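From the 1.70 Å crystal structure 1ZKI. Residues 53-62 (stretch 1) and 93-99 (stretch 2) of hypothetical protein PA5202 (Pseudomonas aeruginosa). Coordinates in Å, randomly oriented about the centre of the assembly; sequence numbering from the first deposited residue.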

# COMPACT_ATOMS: atom_id res chain seq x y z
N ALA A 53 -5.36 -17.68 1.33
CA ALA A 53 -5.64 -17.78 -0.12
C ALA A 53 -5.60 -16.41 -0.77
O ALA A 53 -5.04 -16.24 -1.86
CB ALA A 53 -6.97 -18.46 -0.34
N LEU A 54 -6.16 -15.43 -0.09
CA LEU A 54 -6.09 -14.05 -0.57
C LEU A 54 -4.64 -13.55 -0.65
O LEU A 54 -4.26 -12.91 -1.64
CB LEU A 54 -6.91 -13.13 0.31
CG LEU A 54 -8.43 -13.26 0.12
CD1 LEU A 54 -9.25 -12.62 1.27
CD2 LEU A 54 -8.88 -12.69 -1.23
N PHE A 55 -3.84 -13.84 0.37
CA PHE A 55 -2.44 -13.45 0.31
C PHE A 55 -1.71 -14.16 -0.83
O PHE A 55 -0.90 -13.55 -1.52
CB PHE A 55 -1.74 -13.71 1.64
CG PHE A 55 -0.29 -13.37 1.61
CD1 PHE A 55 0.14 -12.11 2.03
CD2 PHE A 55 0.64 -14.30 1.12
CE1 PHE A 55 1.50 -11.78 1.99
CE2 PHE A 55 2.00 -13.99 1.07
CZ PHE A 55 2.44 -12.72 1.51
N SER A 56 -1.98 -15.45 -1.02
CA SER A 56 -1.34 -16.23 -2.08
C SER A 56 -1.65 -15.61 -3.44
O SER A 56 -0.77 -15.42 -4.26
CB SER A 56 -1.80 -17.69 -2.03
OG SER A 56 -1.38 -18.29 -0.81
N LEU A 57 -2.91 -15.26 -3.64
CA LEU A 57 -3.31 -14.54 -4.83
C LEU A 57 -2.49 -13.26 -5.00
O LEU A 57 -1.90 -13.02 -6.08
CB LEU A 57 -4.80 -14.21 -4.74
CG LEU A 57 -5.32 -13.18 -5.74
CD1 LEU A 57 -5.21 -13.73 -7.17
CD2 LEU A 57 -6.77 -12.86 -5.37
N MSE A 58 -2.40 -12.47 -3.94
CA MSE A 58 -1.65 -11.22 -4.01
C MSE A 58 -0.16 -11.44 -4.34
O MSE A 58 0.38 -10.79 -5.22
CB MSE A 58 -1.79 -10.42 -2.71
CG MSE A 58 -1.09 -9.08 -2.80
SE MSE A 58 -1.54 -8.05 -1.24
CE MSE A 58 -3.44 -7.80 -1.64
N ASP A 59 0.48 -12.37 -3.63
CA ASP A 59 1.91 -12.63 -3.85
C ASP A 59 2.18 -13.06 -5.31
O ASP A 59 3.13 -12.58 -5.96
CB ASP A 59 2.40 -13.69 -2.87
CG ASP A 59 3.87 -14.02 -3.07
OD1 ASP A 59 4.73 -13.13 -2.89
OD2 ASP A 59 4.16 -15.16 -3.46
N VAL A 60 1.32 -13.93 -5.84
CA VAL A 60 1.48 -14.38 -7.22
C VAL A 60 1.31 -13.24 -8.22
O VAL A 60 2.10 -13.11 -9.15
CB VAL A 60 0.56 -15.57 -7.53
CG1 VAL A 60 0.50 -15.85 -9.03
CG2 VAL A 60 1.05 -16.83 -6.74
N THR A 61 0.27 -12.43 -8.03
CA THR A 61 0.02 -11.28 -8.91
C THR A 61 1.19 -10.28 -8.87
O THR A 61 1.62 -9.78 -9.90
CB THR A 61 -1.30 -10.56 -8.55
OG1 THR A 61 -2.34 -11.53 -8.41
CG2 THR A 61 -1.69 -9.58 -9.67
N MSE A 62 1.69 -10.00 -7.67
CA MSE A 62 2.85 -9.12 -7.52
C MSE A 62 4.08 -9.69 -8.23
O MSE A 62 4.79 -8.95 -8.89
CB MSE A 62 3.15 -8.88 -6.04
CG MSE A 62 2.13 -8.01 -5.35
SE MSE A 62 2.70 -7.95 -3.44
CE MSE A 62 1.71 -6.37 -2.91
N GLU A 93 -15.91 -14.89 -7.62
CA GLU A 93 -14.46 -14.81 -7.78
C GLU A 93 -13.93 -13.44 -7.40
O GLU A 93 -14.66 -12.45 -7.37
CB GLU A 93 -14.04 -15.14 -9.22
CG GLU A 93 -14.39 -14.06 -10.23
CD GLU A 93 -14.08 -14.49 -11.65
OE1 GLU A 93 -14.83 -15.35 -12.17
OE2 GLU A 93 -13.09 -13.96 -12.24
N VAL A 94 -12.63 -13.40 -7.14
CA VAL A 94 -11.95 -12.13 -6.90
C VAL A 94 -10.88 -11.89 -7.96
O VAL A 94 -10.38 -12.85 -8.58
CB VAL A 94 -11.34 -12.04 -5.47
CG1 VAL A 94 -12.45 -12.08 -4.40
CG2 VAL A 94 -10.31 -13.16 -5.24
N ARG A 95 -10.56 -10.62 -8.17
CA ARG A 95 -9.50 -10.21 -9.09
C ARG A 95 -8.47 -9.46 -8.29
O ARG A 95 -8.82 -8.62 -7.48
CB ARG A 95 -10.06 -9.31 -10.19
CG ARG A 95 -11.14 -9.96 -11.06
CD ARG A 95 -10.51 -11.03 -11.90
NE ARG A 95 -11.44 -11.76 -12.76
CZ ARG A 95 -11.49 -11.63 -14.08
NH1 ARG A 95 -10.69 -10.76 -14.71
NH2 ARG A 95 -12.34 -12.39 -14.78
N CYS A 96 -7.21 -9.79 -8.53
CA CYS A 96 -6.10 -9.02 -7.97
C CYS A 96 -5.38 -8.30 -9.10
O CYS A 96 -5.06 -8.91 -10.13
CB CYS A 96 -5.14 -9.94 -7.23
SG CYS A 96 -3.72 -9.03 -6.52
N VAL A 97 -5.17 -7.00 -8.91
CA VAL A 97 -4.33 -6.22 -9.82
C VAL A 97 -3.13 -5.71 -9.03
O VAL A 97 -3.31 -5.08 -7.97
CB VAL A 97 -5.10 -5.04 -10.46
CG1 VAL A 97 -4.17 -4.21 -11.35
CG2 VAL A 97 -6.30 -5.58 -11.25
N ALA A 98 -1.93 -5.99 -9.53
CA ALA A 98 -0.70 -5.54 -8.89
C ALA A 98 0.04 -4.61 -9.84
O ALA A 98 -0.02 -4.78 -11.07
CB ALA A 98 0.18 -6.73 -8.52
N ARG A 99 0.73 -3.63 -9.26
CA ARG A 99 1.40 -2.59 -10.02
C ARG A 99 2.76 -2.31 -9.40
O ARG A 99 2.84 -2.00 -8.21
CB ARG A 99 0.55 -1.32 -9.99
CG ARG A 99 1.04 -0.21 -10.89
CD ARG A 99 0.01 0.95 -10.89
NE ARG A 99 -1.31 0.47 -11.31
CZ ARG A 99 -1.74 0.37 -12.57
NH1 ARG A 99 -0.96 0.73 -13.59
NH2 ARG A 99 -2.96 -0.10 -12.82

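A helix packed against the face of a β-sheet strand is usually held by shape rather than by directed bonds, and residues 53-62 and 93-99 of PA5202 illustrate the principle well. No hydrogen bond or salt bridge passes between them. The helix and strand run in broadly the same direction, with 40° between their axes, and approach to 7.6 Å, burying 348 Å² between them.

The strand follows the alternation expected of its extended backbone. Val94, Cys96 and Ala98 direct their CA-to-CB bonds toward the helix, whereas Arg95, Val97 and Arg99 direct theirs away. The charged residues thus lie on the other face, where Arg95 NE forms a salt bridge with Glu93 OE2 at 2.8 Å. The helix answers with a different period: Leu57 and Thr61, one turn apart, point toward the strand, and the CA-to-CB bonds of Leu54, Met58 and Met62 point sideways. Asp59 points away, leaving its carboxylate clear of the apolar contact.

The spacing narrows along the pair, and side-chain size changes with it. The CA atoms of Leu54 and Val94 are 8.8 Å apart, those of Met58 and Cys96 6.4 Å, and those of Met62 and Ala98 5.2 Å. At the wide end, branched side chains fill the gap. Val94, with chi1 m, brings CG2 to 3.6 Å from Leu57 CD2 and to 4.3 Å from Leu54 CD2. Leu54 begins sideways, but its m,t rotamer brings its end nearer the strand. Leu57 adopts the t,p rotamer, a common leucine conformation, and it serves two neighbours: while CD2 meets Val94, CG lies 3.6 Å from Cys96 CB.

Cys96 is the centre of the contact, with 90 Å² covered by the helix, more than any other residue here. Its chi1 of 180° places SG against the helix, 3.9 Å from Met58 CA and 3.4 Å from Thr61 OG1. A small side chain suits this position: SG lies close to the helix backbone at Met58 CA, while CB packs against Leu57.

Thr61 shows how a polar residue can be buried at such a surface. With chi1 at -48° (m), its hydroxyl reaches back along the helix and donates a hydrogen bond from OG1 to Leu57 O at 2.8 Å, the same carbonyl that accepts the backbone bond from Thr61 N at 3.0 Å. The hydroxyl is therefore satisfied within its own helix, and the same rotamer leaves CG2 packed 3.6 Å from Ala98 CB.

At the narrow end, the small methyl of Ala98 coincides with the closest of the three CA spacings: its CB lies 3.7 Å from Met62 N and 3.9 Å from Met62 CG. The two selenomethionines, Met58 (t,t,m) and Met62 (m,t,t), contribute mainly the beginnings of their side chains, and the strand covers only 15 and 17 Å² of them. Met58 CB is 4.5 Å from Cys96 SG, whereas Met58 SE is 5.8 Å from Cys96 SG; Met62 SE is 5.8 Å from Ala98 CB. The general lesson is that rotamers and residue size together are matched to a tapering gap.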